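Local coordinates for anti-sigma-I factor RsgI3 (Clostridium thermocellum, PDB 6QE7), which probably restrains the sigma factor SigI3 and senses plant cell-wall polysaccharide outside the cell through a pectin-binding pair of PA14 domains, the part described here, at residues 12-17 and 110-115; 67-72 and 115-120; 213-218 and 237-242; 231-236 and 261-266. One frame throughout, in Å; residues are numbered along the deposited sequence.

From the N terminus, contact 1 brings the loop after strand 6-11 against the end of strand 105-113, closing a span of 92 residues. Contact 2 opens within that span, on strand 60-69, and ends beyond it, on strand 119-125. The two therefore cross, share Val115 and meet at one calcium ion, where Tyr111 and Asp69 also touch. Both lie in the first PA14 domain. In the second, contacts 3 and 4 cross in the same way: 231-236 falls between 213-218 and 237-242, and 261-266 follows. Contact 3 pairs strands 208-216 and 240-248; contact 4 ties the loop after strand 227-232 to the end of strand 254-263. About 20 Å separates the nearest atoms of contacts 1 and 3.

Contact 1 of 4, residues 12-17 and 110-115; sequences NNMDFS and EYYQHV. With CA (calcium ion), chain D; CA (calcium ion), chain E.
Glu110 begins the contact by crossing obliquely past the tip of Phe16: its CB is 3.6 Å from Phe16 CZ, and the extended chain carries the carboxylate onward, ring and carboxylate planes 38° apart. Aliphatic carbons thus meet the aromatic group while OE2 reaches a salt bridge with Arg49. Tyr111 turns the other way, its hydroxyl bonding to the backbone O of Asp69. Tyr112 returns to the interface with its CB 3.7 Å from Met14 O. Its ring lies alongside Met14 in an oblique Met-aromatic contact, SD 4.9 Å from the ring centroid; the flexible thioether needs no polar partner there. At Gln113 the chain bends at chi2 (75°), bringing OE1 to 2.3 Å from a calcium ion, while NE2 bonds to Arg116 O and so fixes the amide's rotation. The imidazole of His114 receives the methionine's end, CD2 lying 3.7 Å from Met14 CE. Val115 adds its carbonyl O to the same ion. At the start of the loop, Asn12 O binds a second calcium at 2.3 Å, together with three waters (one bonded to Asn12 OD1), Asp44 and Thr45. A calcium-bearing loop thus packs on a strand end leading into the other calcium site of the PA14 domain.

Contact 2 of 4, residues 67-72 and 115-120; sequences VTDDGV and VRAASA. With CA (calcium ion), chain D.
A calcium site of the PA14 fold is built here where an antiparallel strand pair ends and its two chains part. The pairing is short: Asp69 N gives a nearly straight bond (167°) to Ser119 O at 3.0 Å, and Ser119 N returns one to Asp69 O at 3.0 Å. Asp69 O is gripped twice, since Tyr111 OH also bonds to it. On one face Thr68 CG2 packs 4.2 Å from Ala120 CB, small groups suiting the close approach of the backbones. On the other stand Asp69 and Ser119. CG of Asp69 is anti to the backbone N (chi1 172°), which sends OD1 to 2.3 Å from the calcium, while the peptide bond to Asp70 is cis and turns that second carboxylate to the same ion, OD1 at 2.4 Å. Ala117 O and Val115 O bind it at 2.3 Å each, backbone ligands that need no long side chain, and Gln113 OE1 and two waters complete the shell. Each aspartate uses one oxygen on the metal, and its OD2 accepts a bond from a metal-bound water. His114 N bonds to Asp70 OD1 and Gln88 N to its OD2. Thr68 OG1 donates to Asp70 O at 2.8 Å, and Asp70 and Gly71 form a classic beta bulge opposite Tyr112. Consecutive aspartates joined by a cis peptide around calcium are the DcisD motif, known from PA14 lectins such as the yeast flocculins.

Contact 3 of 4, residues 213-218 and 237-242; sequences HTVANG and GKEAEN
Backbone hydrogen bonds carry most of the pairing between 213-218 and 237-242. Thr214 and Asn242 exchange two: Thr214 N gives to Asn242 O at 2.9 Å, the donor lying above the carbonyl plane, and Asn242 N gives to Thr214 O in plane. Ala216 and Ala240 form the next hydrogen-bonded pair, with Ala216 N bonded to Ala240 O at 2.9 Å and the return bond from Ala240 N weak (131°). Asn217 OD1 accepts the N-H of Glu239 at 2.7 Å, almost straight at 170° and in the carbonyl plane; an asparagine suits the place because its ND2 can also bond to Pro266 O. Glu239 takes up left-handed backbone angles as the chain turns into strand 240-248. These are neighbouring strands of one sheet of the second PA14 domain's beta-sandwich. By sequence Asn217 and Gly218 stand where the first domain has Asp69 and Asp70, and no calcium is bound here. Apolar contact follows on the face bearing Val215 and Glu241. Val215 CG1 meets Glu239 CB at 3.6 Å, and its CG2 lies 4.0 Å from Glu241 CG, so the glutamates lend methylenes. The other face carries Thr214, which packs on Val220, Val222 and Ile230 of the facing sheet. Water mediates further polar contacts. One molecule lies 2.7 Å from Thr214 OG1, near Ala240 O and Asn242 OD1, and cannot be said to serve all three at once; Asn232 ND2 also bonds to Asn242 OD1. Another is 3.0 Å from His213 ND1, in the ring plane, and bonds weakly to Asn242 O; His213 NE2 bonds to Ser274 OG.

Contact 4 of 4, residues 231-236 and 261-266; sequences DNWQNQ and CNYGEP
A cysteine sulfur-aromatic contact of the second PA14 domain joins the loop after strand 227-232 to the end of strand 254-263. Cys261 SG sits over the six-membered ring of Trp233, 3.4 Å from its centroid and only 8° off the ring normal. The crowded position between backbone N and carbonyl carbon (chi1 68°) puts the thiol there, and CB, pointing toward the other segment, touches the indole 3.4 Å from Trp233 CH2. A small, polarisable sulfur suits this close seat on a broad pi surface, and Arg221 makes a cation-pi contact with the same tryptophan. The polar link across the segments comes from Tyr263, whose OH donates to Trp233 O at a very short 2.4 Å, approaching from above the carbonyl plane. A tyrosine fits because its long, rigid phenol carries OH across to that carbonyl. Van der Waals contact continues along the phenol edge, where CE2 of Tyr263 lies 3.3 Å from Asn235 O, near the ring plane. Gly264, with phi 128°, lets the chain turn after the tyrosine at backbone angles where a CB would strike the preceding carbonyl. Within that turn Asn262 ND2 donates to Glu265 O at 2.8 Å, the acceptor lying in the plane of the asparagine amide.

Contact 1 of 4, residues 12-17 and 110-115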
loop_
_atom_site.group_PDB
_atom_site.type_symbol
_atom_site.label_atom_id
_atom_site.label_comp_id
_atom_site.label_asym_id
_atom_site.label_seq_id
_atom_site.Cartn_x
_atom_site.Cartn_y
_atom_site.Cartn_z
ATOM N N ASN A 12 4.034 6.248 3.678
ATOM C CA ASN A 12 3.857 7.405 2.757
ATOM C C ASN A 12 2.668 7.243 1.815
ATOM O O ASN A 12 2.424 8.186 1.018
ATOM C CB ASN A 12 5.122 7.640 1.908
ATOM C CG ASN A 12 5.961 8.734 2.513
ATOM O OD1 ASN A 12 5.404 9.772 2.833
ATOM N ND2 ASN A 12 7.259 8.514 2.724
ATOM N N ASN A 13 1.963 6.118 1.879
ATOM C CA ASN A 13 0.616 5.918 1.275
ATOM C C ASN A 13 -0.416 5.820 2.426
ATOM O O ASN A 13 -0.009 5.583 3.605
ATOM C CB ASN A 13 0.631 4.667 0.386
ATOM C CG ASN A 13 1.122 4.930 -1.028
ATOM O OD1 ASN A 13 1.181 6.075 -1.474
ATOM N ND2 ASN A 13 1.341 3.870 -1.798
ATOM N N MET A 14 -1.709 5.871 2.107
ATOM C CA MET A 14 -2.809 5.908 3.104
ATOM C C MET A 14 -3.350 4.512 3.356
ATOM O O MET A 14 -4.245 4.354 4.180
ATOM C CB MET A 14 -3.882 6.908 2.671
ATOM C CG MET A 14 -4.836 6.509 1.565
ATOM S SD MET A 14 -5.503 8.258 1.279
ATOM C CE MET A 14 -6.304 8.006 -0.324
ATOM N N ASP A 15 -2.742 3.493 2.735
ATOM C CA ASP A 15 -3.182 2.093 2.934
ATOM C C ASP A 15 -2.043 1.226 3.425
ATOM O O ASP A 15 -2.001 0.048 3.000
ATOM C CB ASP A 15 -3.630 1.477 1.610
ATOM C CG ASP A 15 -2.514 1.460 0.547
ATOM O OD1 ASP A 15 -1.430 2.121 0.745
ATOM O OD2 ASP A 15 -2.740 0.778 -0.457
ATOM N N PHE A 16 -1.131 1.741 4.238
ATOM C CA PHE A 16 -0.101 0.923 4.918
ATOM C C PHE A 16 0.769 0.283 3.848
ATOM O O PHE A 16 1.181 -0.846 4.034
ATOM C CB PHE A 16 -0.700 -0.157 5.835
ATOM C CG PHE A 16 -1.656 0.475 6.827
ATOM C CD1 PHE A 16 -1.164 1.255 7.842
ATOM C CD2 PHE A 16 -3.022 0.387 6.649
ATOM C CE1 PHE A 16 -2.023 1.877 8.730
ATOM C CE2 PHE A 16 -3.893 1.029 7.514
ATOM C CZ PHE A 16 -3.377 1.787 8.541
ATOM N N SER A 17 1.047 1.008 2.779
ATOM C CA SER A 17 2.135 0.710 1.817
ATOM C C SER A 17 3.057 1.921 1.775
ATOM O O SER A 17 2.676 3.061 2.301
ATOM C CB SER A 17 1.620 0.344 0.430
ATOM O OG SER A 17 0.978 1.484 -0.163
ATOM N N GLU A 110 -5.215 2.319 13.845
ATOM C CA GLU A 110 -4.868 2.610 12.431
ATOM C C GLU A 110 -5.469 3.952 12.121
ATOM O O GLU A 110 -6.562 4.245 12.608
ATOM C CB GLU A 110 -5.371 1.490 11.502
ATOM C CG GLU A 110 -4.532 0.243 11.691
ATOM C CD GLU A 110 -4.921 -0.955 10.828
ATOM O OE1 GLU A 110 -5.912 -0.882 10.163
ATOM O OE2 GLU A 110 -4.154 -1.885 10.785
ATOM N N TYR A 111 -4.703 4.766 11.409
ATOM C CA TYR A 111 -5.033 6.165 11.143
ATOM C C TYR A 111 -4.664 6.441 9.700
ATOM O O TYR A 111 -3.604 5.913 9.281
ATOM C CB TYR A 111 -4.223 7.039 12.128
ATOM C CG TYR A 111 -4.109 8.445 11.619
ATOM C CD1 TYR A 111 -5.160 9.327 11.747
ATOM C CD2 TYR A 111 -3.022 8.826 10.870
ATOM C CE1 TYR A 111 -5.132 10.584 11.187
ATOM C CE2 TYR A 111 -2.969 10.082 10.312
ATOM C CZ TYR A 111 -4.023 10.949 10.458
ATOM O OH TYR A 111 -3.937 12.178 9.915
ATOM N N TYR A 112 -5.360 7.357 9.013
ATOM C CA TYR A 112 -4.793 7.889 7.768
ATOM C C TYR A 112 -5.264 9.334 7.601
ATOM O O TYR A 112 -6.235 9.796 8.202
ATOM C CB TYR A 112 -5.200 7.027 6.577
ATOM C CG TYR A 112 -6.584 7.320 6.051
ATOM C CD1 TYR A 112 -7.712 6.740 6.598
ATOM C CD2 TYR A 112 -6.771 8.155 4.955
ATOM C CE1 TYR A 112 -8.991 6.996 6.094
ATOM C CE2 TYR A 112 -8.030 8.382 4.404
ATOM C CZ TYR A 112 -9.158 7.794 4.963
ATOM O OH TYR A 112 -10.385 8.119 4.477
ATOM N N GLN A 113 -4.435 10.045 6.884
ATOM C CA GLN A 113 -4.622 11.384 6.299
ATOM C C GLN A 113 -4.832 11.260 4.791
ATOM O O GLN A 113 -4.030 10.547 4.067
ATOM C CB GLN A 113 -3.374 12.231 6.615
ATOM C CG GLN A 113 -3.109 13.316 5.563
ATOM C CD GLN A 113 -4.014 14.507 5.623
ATOM O OE1 GLN A 113 -5.202 14.412 5.921
ATOM N NE2 GLN A 113 -3.412 15.694 5.465
ATOM N N HIS A 114 -5.850 11.959 4.326
ATOM C CA HIS A 114 -6.095 12.132 2.882
ATOM C C HIS A 114 -5.450 13.455 2.456
ATOM O O HIS A 114 -4.316 13.402 1.970
ATOM C CB HIS A 114 -7.586 11.969 2.511
ATOM C CG HIS A 114 -7.817 12.035 1.034
ATOM N ND1 HIS A 114 -8.856 12.738 0.507
ATOM C CD2 HIS A 114 -7.070 11.591 -0.028
ATOM C CE1 HIS A 114 -8.784 12.723 -0.824
ATOM N NE2 HIS A 114 -7.682 12.009 -1.180
ATOM N N VAL A 115 -6.129 14.580 2.683
ATOM C CA VAL A 115 -5.659 15.926 2.270
ATOM C C VAL A 115 -5.942 16.976 3.349
ATOM O O VAL A 115 -6.485 16.674 4.422
ATOM C CB VAL A 115 -6.303 16.312 0.925
ATOM C CG1 VAL A 115 -5.879 15.381 -0.244
ATOM C CG2 VAL A 115 -7.809 16.432 1.017
HETATM CA CA CA D . -7.201 15.417 6.219
HETATM CA CA CA E . 1.552 10.194 0.424
HETATM O O HOH W 1 2.920 10.919 2.326
HETATM O O HOH W 2 -9.366 15.464 4.531
HETATM O O HOH W 3 -9.365 17.101 6.257
HETATM O O HOH W 4 3.776 10.238 -0.653
HETATM O O HOH W 5 1.782 12.411 -0.587
#

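Contact 2 of 4, residues 67-72 and 115-120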
loop_
_atom_site.group_PDB
_atom_site.type_symbol
_atom_site.label_atom_id
_atom_site.label_comp_id
_atom_site.label_asym_id
_atom_site.label_seq_id
_atom_site.Cartn_x
_atom_site.Cartn_y
_atom_site.Cartn_z
ATOM N N VAL A 67 -9.856 11.214 18.284
ATOM C CA VAL A 67 -10.194 12.441 17.531
ATOM C C VAL A 67 -9.177 12.473 16.392
ATOM O O VAL A 67 -7.981 12.603 16.692
ATOM C CB VAL A 67 -10.101 13.709 18.419
ATOM C CG1 VAL A 67 -10.590 14.923 17.664
ATOM C CG2 VAL A 67 -10.897 13.546 19.689
ATOM N N THR A 68 -9.646 12.364 15.156
ATOM C CA THR A 68 -8.803 12.130 13.968
ATOM C C THR A 68 -9.317 12.962 12.821
ATOM O O THR A 68 -10.545 13.100 12.636
ATOM C CB THR A 68 -8.740 10.674 13.521
ATOM O OG1 THR A 68 -10.014 10.009 13.332
ATOM C CG2 THR A 68 -7.952 9.848 14.503
ATOM N N ASP A 69 -8.349 13.333 12.001
ATOM C CA ASP A 69 -8.559 13.729 10.604
ATOM C C ASP A 69 -7.401 13.101 9.838
ATOM O O ASP A 69 -6.275 13.533 10.114
ATOM C CB ASP A 69 -8.634 15.254 10.516
ATOM C CG ASP A 69 -8.659 15.738 9.083
ATOM O OD1 ASP A 69 -8.317 14.915 8.154
ATOM O OD2 ASP A 69 -9.050 16.885 8.898
ATOM N N ASP A 70 -7.637 12.066 8.951
ATOM C CA ASP A 70 -8.965 11.587 8.583
ATOM C C ASP A 70 -9.409 10.391 9.413
ATOM O O ASP A 70 -9.847 10.576 10.544
ATOM C CB ASP A 70 -9.054 11.278 7.098
ATOM C CG ASP A 70 -8.882 12.564 6.301
ATOM O OD1 ASP A 70 -7.686 13.047 6.208
ATOM O OD2 ASP A 70 -9.881 13.039 5.728
ATOM N N GLY A 71 -9.289 9.192 8.890
ATOM C CA GLY A 71 -10.074 8.067 9.417
ATOM C C GLY A 71 -9.300 7.274 10.432
ATOM O O GLY A 71 -8.094 7.513 10.685
ATOM N N VAL A 72 -10.008 6.376 11.078
ATOM C CA VAL A 72 -9.388 5.615 12.191
ATOM C C VAL A 72 -10.021 4.245 12.277
ATOM O O VAL A 72 -11.207 4.123 12.078
ATOM C CB VAL A 72 -9.536 6.427 13.480
ATOM C CG1 VAL A 72 -11.006 6.708 13.745
ATOM C CG2 VAL A 72 -8.843 5.778 14.713
ATOM N N VAL A 115 -6.129 14.580 2.683
ATOM C CA VAL A 115 -5.659 15.926 2.270
ATOM C C VAL A 115 -5.942 16.976 3.349
ATOM O O VAL A 115 -6.485 16.674 4.422
ATOM C CB VAL A 115 -6.303 16.312 0.925
ATOM C CG1 VAL A 115 -5.879 15.381 -0.244
ATOM C CG2 VAL A 115 -7.809 16.432 1.017
ATOM N N ARG A 116 -5.512 18.206 3.087
ATOM C CA ARG A 116 -5.786 19.296 4.049
ATOM C C ARG A 116 -5.219 18.913 5.411
ATOM O O ARG A 116 -3.980 18.636 5.513
ATOM C CB ARG A 116 -7.274 19.566 4.026
ATOM C CG ARG A 116 -7.677 19.838 2.583
ATOM C CD ARG A 116 -8.963 20.604 2.507
ATOM N NE ARG A 116 -9.345 20.728 1.099
ATOM C CZ ARG A 116 -9.898 21.804 0.556
ATOM N NH1 ARG A 116 -10.130 22.873 1.294
ATOM N NH2 ARG A 116 -10.270 21.786 -0.709
ATOM N N ALA A 117 -6.008 19.091 6.439
ATOM C CA ALA A 117 -5.514 19.026 7.830
ATOM C C ALA A 117 -5.299 17.570 8.229
ATOM O O ALA A 117 -5.929 16.690 7.655
ATOM C CB ALA A 117 -6.506 19.726 8.713
ATOM N N ALA A 118 -4.430 17.305 9.196
ATOM C CA ALA A 118 -4.113 15.937 9.686
ATOM C C ALA A 118 -3.876 15.986 11.203
ATOM O O ALA A 118 -3.053 16.853 11.655
ATOM C CB ALA A 118 -2.921 15.374 8.909
ATOM N N SER A 119 -4.569 15.133 11.963
ATOM C CA SER A 119 -4.370 14.980 13.426
ATOM C C SER A 119 -4.822 13.615 13.921
ATOM O O SER A 119 -5.703 13.005 13.298
ATOM C CB SER A 119 -5.111 16.081 14.210
ATOM O OG SER A 119 -6.480 16.206 13.822
ATOM N N ALA A 120 -4.283 13.178 15.054
ATOM C CA ALA A 120 -4.657 11.887 15.665
ATOM C C ALA A 120 -4.402 11.968 17.169
ATOM O O ALA A 120 -3.235 12.223 17.612
ATOM C CB ALA A 120 -3.909 10.742 15.029
HETATM CA CA CA D . -7.201 15.417 6.219
HETATM O O HOH W 6 -7.468 15.375 16.266
HETATM O O HOH W 3 -9.365 17.101 6.257
HETATM O O HOH W 2 -9.366 15.464 4.531
#

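Contact 3 of 4, residues 213-218 and 237-242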
loop_
_atom_site.group_PDB
_atom_site.type_symbol
_atom_site.label_atom_id
_atom_site.label_comp_id
_atom_site.label_asym_id
_atom_site.label_seq_id
_atom_site.Cartn_x
_atom_site.Cartn_y
_atom_site.Cartn_z
ATOM N N HIS A 213 -1.025 1.865 -21.633
ATOM C CA HIS A 213 -0.664 1.692 -23.053
ATOM C C HIS A 213 0.350 0.563 -23.098
ATOM O O HIS A 213 1.211 0.535 -22.193
ATOM C CB HIS A 213 -0.056 2.948 -23.623
ATOM C CG HIS A 213 -0.788 4.208 -23.369
ATOM N ND1 HIS A 213 -1.583 4.801 -24.328
ATOM C CD2 HIS A 213 -0.763 5.050 -22.293
ATOM C CE1 HIS A 213 -2.053 5.943 -23.850
ATOM N NE2 HIS A 213 -1.527 6.126 -22.602
ATOM N N THR A 214 0.152 -0.407 -24.001
ATOM C CA THR A 214 1.195 -1.406 -24.338
ATOM C C THR A 214 1.629 -1.170 -25.779
ATOM O O THR A 214 0.814 -0.843 -26.664
ATOM C CB THR A 214 0.786 -2.849 -24.061
ATOM O OG1 THR A 214 -0.349 -3.026 -24.882
ATOM C CG2 THR A 214 0.486 -3.147 -22.607
ATOM N N VAL A 215 2.920 -1.267 -25.934
ATOM C CA VAL A 215 3.659 -1.378 -27.210
ATOM C C VAL A 215 4.342 -2.742 -27.158
ATOM O O VAL A 215 5.181 -2.971 -26.257
ATOM C CB VAL A 215 4.669 -0.240 -27.460
ATOM C CG1 VAL A 215 5.398 -0.419 -28.821
ATOM C CG2 VAL A 215 3.995 1.080 -27.439
ATOM N N ALA A 216 3.998 -3.625 -28.104
ATOM C CA ALA A 216 4.397 -5.033 -28.001
ATOM C C ALA A 216 4.573 -5.714 -29.360
ATOM O O ALA A 216 3.664 -5.599 -30.171
ATOM C CB ALA A 216 3.293 -5.677 -27.227
ATOM N N ASN A 217 5.570 -6.581 -29.480
ATOM C CA ASN A 217 5.815 -7.418 -30.697
ATOM C C ASN A 217 5.011 -8.743 -30.663
ATOM O O ASN A 217 5.059 -9.502 -31.639
ATOM C CB ASN A 217 7.306 -7.668 -30.881
ATOM C CG ASN A 217 8.048 -6.475 -31.452
ATOM O OD1 ASN A 217 7.472 -5.404 -31.641
ATOM N ND2 ASN A 217 9.333 -6.648 -31.725
ATOM N N GLY A 218 4.267 -9.027 -29.613
ATOM C CA GLY A 218 3.508 -10.288 -29.491
ATOM C C GLY A 218 2.197 -10.017 -28.806
ATOM O O GLY A 218 1.617 -8.955 -29.021
ATOM N N GLY A 237 1.486 -8.135 -34.803
ATOM C CA GLY A 237 2.022 -6.894 -35.393
ATOM C C GLY A 237 3.245 -6.457 -34.618
ATOM O O GLY A 237 3.294 -6.709 -33.379
ATOM N N LYS A 238 4.224 -5.881 -35.307
ATOM C CA LYS A 238 5.442 -5.305 -34.698
ATOM C C LYS A 238 4.989 -4.058 -33.924
ATOM O O LYS A 238 4.119 -3.332 -34.417
ATOM C CB LYS A 238 6.508 -4.964 -35.746
ATOM C CG LYS A 238 7.601 -4.013 -35.257
ATOM C CD LYS A 238 8.850 -3.890 -36.128
ATOM C CE LYS A 238 9.974 -3.177 -35.394
ATOM N NZ LYS A 238 11.314 -3.724 -35.709
ATOM N N GLU A 239 5.501 -3.849 -32.717
ATOM C CA GLU A 239 5.125 -2.674 -31.877
ATOM C C GLU A 239 3.643 -2.337 -32.073
ATOM O O GLU A 239 3.356 -1.161 -32.334
ATOM C CB GLU A 239 6.049 -1.494 -32.204
ATOM C CG GLU A 239 7.496 -1.849 -31.879
ATOM C CD GLU A 239 8.525 -0.801 -32.212
ATOM O OE1 GLU A 239 8.186 0.395 -32.119
ATOM O OE2 GLU A 239 9.645 -1.190 -32.567
ATOM N N ALA A 240 2.747 -3.321 -31.983
ATOM C CA ALA A 240 1.282 -3.081 -31.937
ATOM C C ALA A 240 0.978 -2.341 -30.614
ATOM O O ALA A 240 1.620 -2.696 -29.556
ATOM C CB ALA A 240 0.488 -4.375 -32.006
ATOM N N GLU A 241 0.052 -1.374 -30.689
ATOM C CA GLU A 241 -0.375 -0.459 -29.583
ATOM C C GLU A 241 -1.768 -0.852 -29.124
ATOM O O GLU A 241 -2.627 -1.067 -29.973
ATOM C CB GLU A 241 -0.299 0.976 -30.067
ATOM C CG GLU A 241 1.161 1.351 -30.305
ATOM C CD GLU A 241 1.385 2.456 -31.317
ATOM O OE1 GLU A 241 0.616 3.424 -31.236
ATOM O OE2 GLU A 241 2.315 2.344 -32.191
ATOM N N ASN A 242 -1.909 -1.023 -27.815
ATOM C CA ASN A 242 -3.197 -1.219 -27.129
ATOM C C ASN A 242 -3.265 -0.188 -26.019
ATOM O O ASN A 242 -2.197 0.227 -25.585
ATOM C CB ASN A 242 -3.332 -2.652 -26.615
ATOM C CG ASN A 242 -3.404 -3.588 -27.799
ATOM O OD1 ASN A 242 -2.360 -3.955 -28.340
ATOM N ND2 ASN A 242 -4.613 -3.767 -28.318
HETATM O O HOH W 7 -1.937 3.391 -26.926
HETATM O O HOH W 8 0.337 -3.862 -27.385
#

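Contact 4 of 4, residues 231-236 and 261-266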
loop_
_atom_site.group_PDB
_atom_site.type_symbol
_atom_site.label_atom_id
_atom_site.label_comp_id
_atom_site.label_asym_id
_atom_site.label_seq_id
_atom_site.Cartn_x
_atom_site.Cartn_y
_atom_site.Cartn_z
ATOM N N ASP A 231 -6.529 -6.633 -23.721
ATOM C CA ASP A 231 -6.615 -8.086 -24.071
ATOM C C ASP A 231 -6.353 -8.264 -25.567
ATOM O O ASP A 231 -7.262 -8.238 -26.328
ATOM C CB ASP A 231 -7.972 -8.632 -23.646
ATOM C CG ASP A 231 -8.101 -10.153 -23.668
ATOM O OD1 ASP A 231 -7.064 -10.826 -23.757
ATOM O OD2 ASP A 231 -9.252 -10.634 -23.510
ATOM N N ASN A 232 -5.104 -8.363 -25.959
ATOM C CA ASN A 232 -4.706 -8.599 -27.358
ATOM C C ASN A 232 -3.688 -9.750 -27.357
ATOM O O ASN A 232 -2.535 -9.549 -27.662
ATOM C CB ASN A 232 -4.234 -7.288 -27.967
ATOM C CG ASN A 232 -3.905 -7.430 -29.433
ATOM O OD1 ASN A 232 -4.430 -8.348 -30.091
ATOM N ND2 ASN A 232 -3.033 -6.549 -29.931
ATOM N N TRP A 233 -4.109 -10.907 -26.912
ATOM C CA TRP A 233 -3.209 -12.053 -26.682
ATOM C C TRP A 233 -2.762 -12.698 -28.007
ATOM O O TRP A 233 -1.730 -13.382 -27.956
ATOM C CB TRP A 233 -3.928 -13.067 -25.808
ATOM C CG TRP A 233 -3.049 -14.138 -25.284
ATOM C CD1 TRP A 233 -3.199 -15.486 -25.417
ATOM C CD2 TRP A 233 -1.879 -13.933 -24.498
ATOM N NE1 TRP A 233 -2.170 -16.131 -24.801
ATOM C CE2 TRP A 233 -1.336 -15.210 -24.235
ATOM C CE3 TRP A 233 -1.213 -12.792 -24.030
ATOM C CZ2 TRP A 233 -0.191 -15.380 -23.467
ATOM C CZ3 TRP A 233 -0.043 -12.961 -23.320
ATOM C CH2 TRP A 233 0.424 -14.237 -22.989
ATOM N N GLN A 234 -3.511 -12.529 -29.110
ATOM C CA GLN A 234 -3.210 -13.127 -30.456
ATOM C C GLN A 234 -2.291 -12.193 -31.251
ATOM O O GLN A 234 -1.728 -12.587 -32.278
ATOM C CB GLN A 234 -4.517 -13.419 -31.222
ATOM C CG GLN A 234 -5.510 -14.353 -30.495
ATOM C CD GLN A 234 -4.933 -15.680 -30.037
ATOM O OE1 GLN A 234 -4.498 -16.497 -30.846
ATOM N NE2 GLN A 234 -4.957 -15.947 -28.733
ATOM N N ASN A 235 -2.063 -10.977 -30.795
ATOM C CA ASN A 235 -1.413 -9.985 -31.688
ATOM C C ASN A 235 -0.063 -10.528 -32.169
ATOM O O ASN A 235 0.705 -11.136 -31.351
ATOM C CB ASN A 235 -1.181 -8.607 -31.050
ATOM C CG ASN A 235 -0.081 -7.838 -31.758
ATOM O OD1 ASN A 235 -0.262 -7.447 -32.926
ATOM N ND2 ASN A 235 1.073 -7.694 -31.105
ATOM N N GLN A 236 0.255 -10.181 -33.407
ATOM C CA GLN A 236 1.520 -10.513 -34.104
ATOM C C GLN A 236 2.220 -9.240 -34.612
ATOM O O GLN A 236 3.427 -9.294 -34.837
ATOM C CB GLN A 236 1.142 -11.459 -35.250
ATOM C CG GLN A 236 2.075 -12.645 -35.407
ATOM C CD GLN A 236 2.201 -13.417 -34.120
ATOM O OE1 GLN A 236 2.786 -12.941 -33.150
ATOM N NE2 GLN A 236 1.663 -14.624 -34.122
ATOM N N CYS A 261 3.254 -12.687 -24.583
ATOM C CA CYS A 261 3.724 -13.862 -25.328
ATOM C C CYS A 261 4.359 -13.381 -26.642
ATOM O O CYS A 261 3.921 -12.471 -27.287
ATOM C CB CYS A 261 2.624 -14.898 -25.443
ATOM S SG CYS A 261 1.233 -14.417 -26.497
ATOM N N ASN A 262 5.489 -13.949 -26.908
ATOM C CA ASN A 262 6.214 -13.866 -28.179
ATOM C C ASN A 262 5.828 -15.043 -29.079
ATOM O O ASN A 262 5.785 -16.193 -28.592
ATOM C CB ASN A 262 7.696 -13.972 -27.859
ATOM C CG ASN A 262 8.429 -13.281 -28.954
ATOM O OD1 ASN A 262 8.114 -12.106 -29.170
ATOM N ND2 ASN A 262 9.287 -14.019 -29.661
ATOM N N TYR A 263 5.618 -14.811 -30.362
ATOM C CA TYR A 263 5.233 -15.904 -31.298
ATOM C C TYR A 263 6.382 -16.176 -32.314
ATOM O O TYR A 263 6.279 -16.972 -33.358
ATOM C CB TYR A 263 3.883 -15.526 -31.917
ATOM C CG TYR A 263 2.674 -15.454 -31.015
ATOM C CD1 TYR A 263 2.111 -16.618 -30.509
ATOM C CD2 TYR A 263 2.024 -14.241 -30.730
ATOM C CE1 TYR A 263 0.954 -16.586 -29.735
ATOM C CE2 TYR A 263 0.843 -14.194 -29.995
ATOM C CZ TYR A 263 0.302 -15.378 -29.505
ATOM O OH TYR A 263 -0.833 -15.443 -28.746
ATOM N N GLY A 264 7.528 -15.578 -32.019
ATOM C CA GLY A 264 8.802 -15.902 -32.690
ATOM C C GLY A 264 9.473 -14.655 -33.224
ATOM O O GLY A 264 10.679 -14.761 -33.630
ATOM N N GLU A 265 8.750 -13.522 -33.219
ATOM C CA GLU A 265 9.289 -12.212 -33.671
ATOM C C GLU A 265 10.414 -11.831 -32.709
ATOM O O GLU A 265 10.558 -12.457 -31.657
ATOM C CB GLU A 265 8.170 -11.177 -33.773
ATOM C CG GLU A 265 7.374 -11.316 -35.053
ATOM C CD GLU A 265 6.396 -12.486 -35.034
ATOM O OE1 GLU A 265 5.994 -12.897 -33.920
ATOM O OE2 GLU A 265 6.042 -13.005 -36.126
ATOM N N PRO A 266 11.275 -10.838 -33.046
ATOM C CA PRO A 266 12.163 -10.235 -32.056
ATOM C C PRO A 266 11.255 -9.583 -31.003
ATOM O O PRO A 266 10.250 -8.944 -31.416
ATOM C CB PRO A 266 12.980 -9.193 -32.823
ATOM C CG PRO A 266 12.179 -8.928 -34.094
ATOM C CD PRO A 266 11.377 -10.184 -34.364
#